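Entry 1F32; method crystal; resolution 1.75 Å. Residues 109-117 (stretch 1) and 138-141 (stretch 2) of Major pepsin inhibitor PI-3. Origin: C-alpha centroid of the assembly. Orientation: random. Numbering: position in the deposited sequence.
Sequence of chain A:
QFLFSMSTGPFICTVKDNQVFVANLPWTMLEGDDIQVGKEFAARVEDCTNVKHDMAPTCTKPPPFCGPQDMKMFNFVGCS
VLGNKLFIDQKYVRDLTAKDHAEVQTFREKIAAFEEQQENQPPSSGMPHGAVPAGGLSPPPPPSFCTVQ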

# COMPACT_ATOMS: atom_id res chain seq x y z
N GLU A 109 0.91 -16.82 -10.96
CA GLU A 109 0.94 -18.17 -11.49
C GLU A 109 2.29 -18.44 -12.17
O GLU A 109 2.80 -19.56 -12.10
N LYS A 110 2.87 -17.42 -12.81
CA LYS A 110 4.17 -17.61 -13.48
C LYS A 110 5.29 -17.67 -12.45
O LYS A 110 6.26 -18.41 -12.62
N ILE A 111 5.16 -16.89 -11.39
CA ILE A 111 6.16 -16.92 -10.33
C ILE A 111 6.12 -18.31 -9.72
O ILE A 111 7.16 -18.90 -9.43
N ALA A 112 4.93 -18.86 -9.54
CA ALA A 112 4.82 -20.21 -9.00
C ALA A 112 5.52 -21.19 -9.95
O ALA A 112 6.32 -22.03 -9.53
N ALA A 113 5.22 -21.07 -11.24
CA ALA A 113 5.83 -21.93 -12.25
C ALA A 113 7.36 -21.83 -12.17
O ALA A 113 8.05 -22.84 -12.17
N PHE A 114 7.86 -20.59 -12.11
CA PHE A 114 9.29 -20.30 -12.05
C PHE A 114 9.96 -20.93 -10.84
O PHE A 114 11.11 -21.35 -10.90
N GLU A 115 9.22 -20.99 -9.73
CA GLU A 115 9.71 -21.57 -8.49
C GLU A 115 9.89 -23.09 -8.57
O GLU A 115 10.90 -23.63 -8.11
N GLU A 116 8.90 -23.77 -9.13
CA GLU A 116 8.95 -25.23 -9.25
C GLU A 116 9.87 -25.63 -10.40
O GLU A 116 10.30 -26.78 -10.50
N GLN A 117 10.18 -24.65 -11.24
CA GLN A 117 11.03 -24.82 -12.41
C GLN A 117 12.47 -25.08 -12.00
O GLN A 117 13.41 -24.67 -12.70
N SER A 138 13.60 -18.91 -16.66
CA SER A 138 13.06 -17.77 -17.39
C SER A 138 11.96 -17.10 -16.55
O SER A 138 10.77 -17.31 -16.78
N PRO A 139 12.36 -16.25 -15.59
CA PRO A 139 11.38 -15.57 -14.73
C PRO A 139 10.38 -14.74 -15.51
O PRO A 139 10.68 -14.22 -16.58
N PRO A 140 9.17 -14.61 -14.97
CA PRO A 140 8.15 -13.83 -15.64
C PRO A 140 8.52 -12.36 -15.65
O PRO A 140 9.26 -11.87 -14.77
N PRO A 141 8.05 -11.63 -16.66
CA PRO A 141 8.36 -10.20 -16.71
C PRO A 141 7.30 -9.59 -15.79
O PRO A 141 6.29 -10.22 -15.50

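Proline-rich segments lack most of the backbone donors that would tie them to a neighbour, and can dock on helices through ring-to-side-chain packing. The contact between residues 109-117 and 138-141 of the pepsin inhibitor PI-3 is a compact example. The first stretch offers one side of itself: Lys 110, Phe 114 and Gln 117 all direct their CA-to-CB bonds toward the extended segment, a spacing of four and three residues that places them along a single stripe, while Ala 112 and Glu 116 lie out of reach.

Phe 114 is central. Its chi1 is t (-178°) and its chi2 64°, a conformation that carries the ring out to Pro 139. There Pro 139 CB sits 3.7 Å from the centroid of the Phe 114 ring, 15° off the normal, a CH-pi contact over the face. Phe 114 CE1 also approaches Pro 139 CD at 3.5 Å, whereas the backbone N of Ser 138 lies at the ring edge.

Pro 140, buried and pointing toward the helix, fills the next position. Its CB meets Lys 110 CB at 3.5 Å, its CD lies 4.1 Å from Phe 114 CB, and its CG lies 3.9 Å from Ile 111 CD1. The CA-to-CB bond of Ile 111 points sideways, but with both chi angles m the end of its side chain comes nearer the proline. Lys 110 (m, then t throughout) lays its aliphatic chain along the proline, with Lys 110 CD also 3.8 Å from Pro 140 CB; it makes no polar bond across the contact.

The polar component is slight. Gln 117, with chi1 and chi2 both t, extends so that its OE1 accepts a weak hydrogen bond from Ser 138 N at 3.3 Å. The Ser 138 side chain, chi1 p, starts away from the helix, and its OG remains 3.8 Å from Gln 117 NE2.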

# COMPACT_ATOMS: atom_id res chain seq x y z
CB GLU A 109 -0.22 -18.37 -12.46
CG GLU A 109 -1.58 -18.27 -11.75
CD GLU A 109 -2.74 -18.12 -12.72
OE1 GLU A 109 -2.48 -17.98 -13.93
OE2 GLU A 109 -3.91 -18.12 -12.26
CB LYS A 110 4.44 -16.50 -14.49
CG LYS A 110 3.70 -16.70 -15.79
CD LYS A 110 4.17 -15.77 -16.87
CE LYS A 110 3.51 -16.12 -18.19
NZ LYS A 110 3.96 -15.23 -19.29
CB ILE A 111 5.85 -15.85 -9.24
CG1 ILE A 111 6.55 -14.55 -9.61
CG2 ILE A 111 6.28 -16.35 -7.87
CD1 ILE A 111 8.08 -14.63 -9.60
CB ALA A 112 3.35 -20.59 -8.83
CB ALA A 113 5.33 -21.55 -13.65
CB PHE A 114 9.52 -18.78 -12.01
CG PHE A 114 10.98 -18.37 -11.99
CD1 PHE A 114 11.82 -18.66 -13.06
CD2 PHE A 114 11.49 -17.65 -10.91
CE1 PHE A 114 13.16 -18.24 -13.05
CE2 PHE A 114 12.83 -17.23 -10.89
CZ PHE A 114 13.67 -17.53 -11.97
CB GLU A 115 8.76 -21.23 -7.35
CG GLU A 115 9.35 -20.27 -6.33
CD GLU A 115 9.79 -18.97 -6.96
OE1 GLU A 115 8.91 -18.18 -7.37
OE2 GLU A 115 11.02 -18.75 -7.06
CB GLU A 116 7.55 -25.79 -9.48
CG GLU A 116 7.50 -27.28 -9.75
CD GLU A 116 6.09 -27.79 -9.97
OE1 GLU A 116 5.28 -27.04 -10.56
OE2 GLU A 116 5.80 -28.94 -9.57
CB GLN A 117 10.94 -23.56 -13.28
CG GLN A 117 11.46 -23.70 -14.70
CD GLN A 117 11.36 -22.39 -15.47
OE1 GLN A 117 12.02 -21.40 -15.15
NE2 GLN A 117 10.51 -22.37 -16.50
CB SER A 138 12.48 -18.25 -18.71
OG SER A 138 11.56 -19.31 -18.50
CB PRO A 139 12.26 -14.72 -13.83
CG PRO A 139 13.41 -14.37 -14.73
CD PRO A 139 13.71 -15.71 -15.35
CB PRO A 140 6.90 -14.08 -14.79
CG PRO A 140 7.47 -14.26 -13.43
CD PRO A 140 8.67 -15.14 -13.69
CB PRO A 141 8.10 -9.85 -18.17
CG PRO A 141 6.93 -10.72 -18.48
CD PRO A 141 7.31 -12.04 -17.87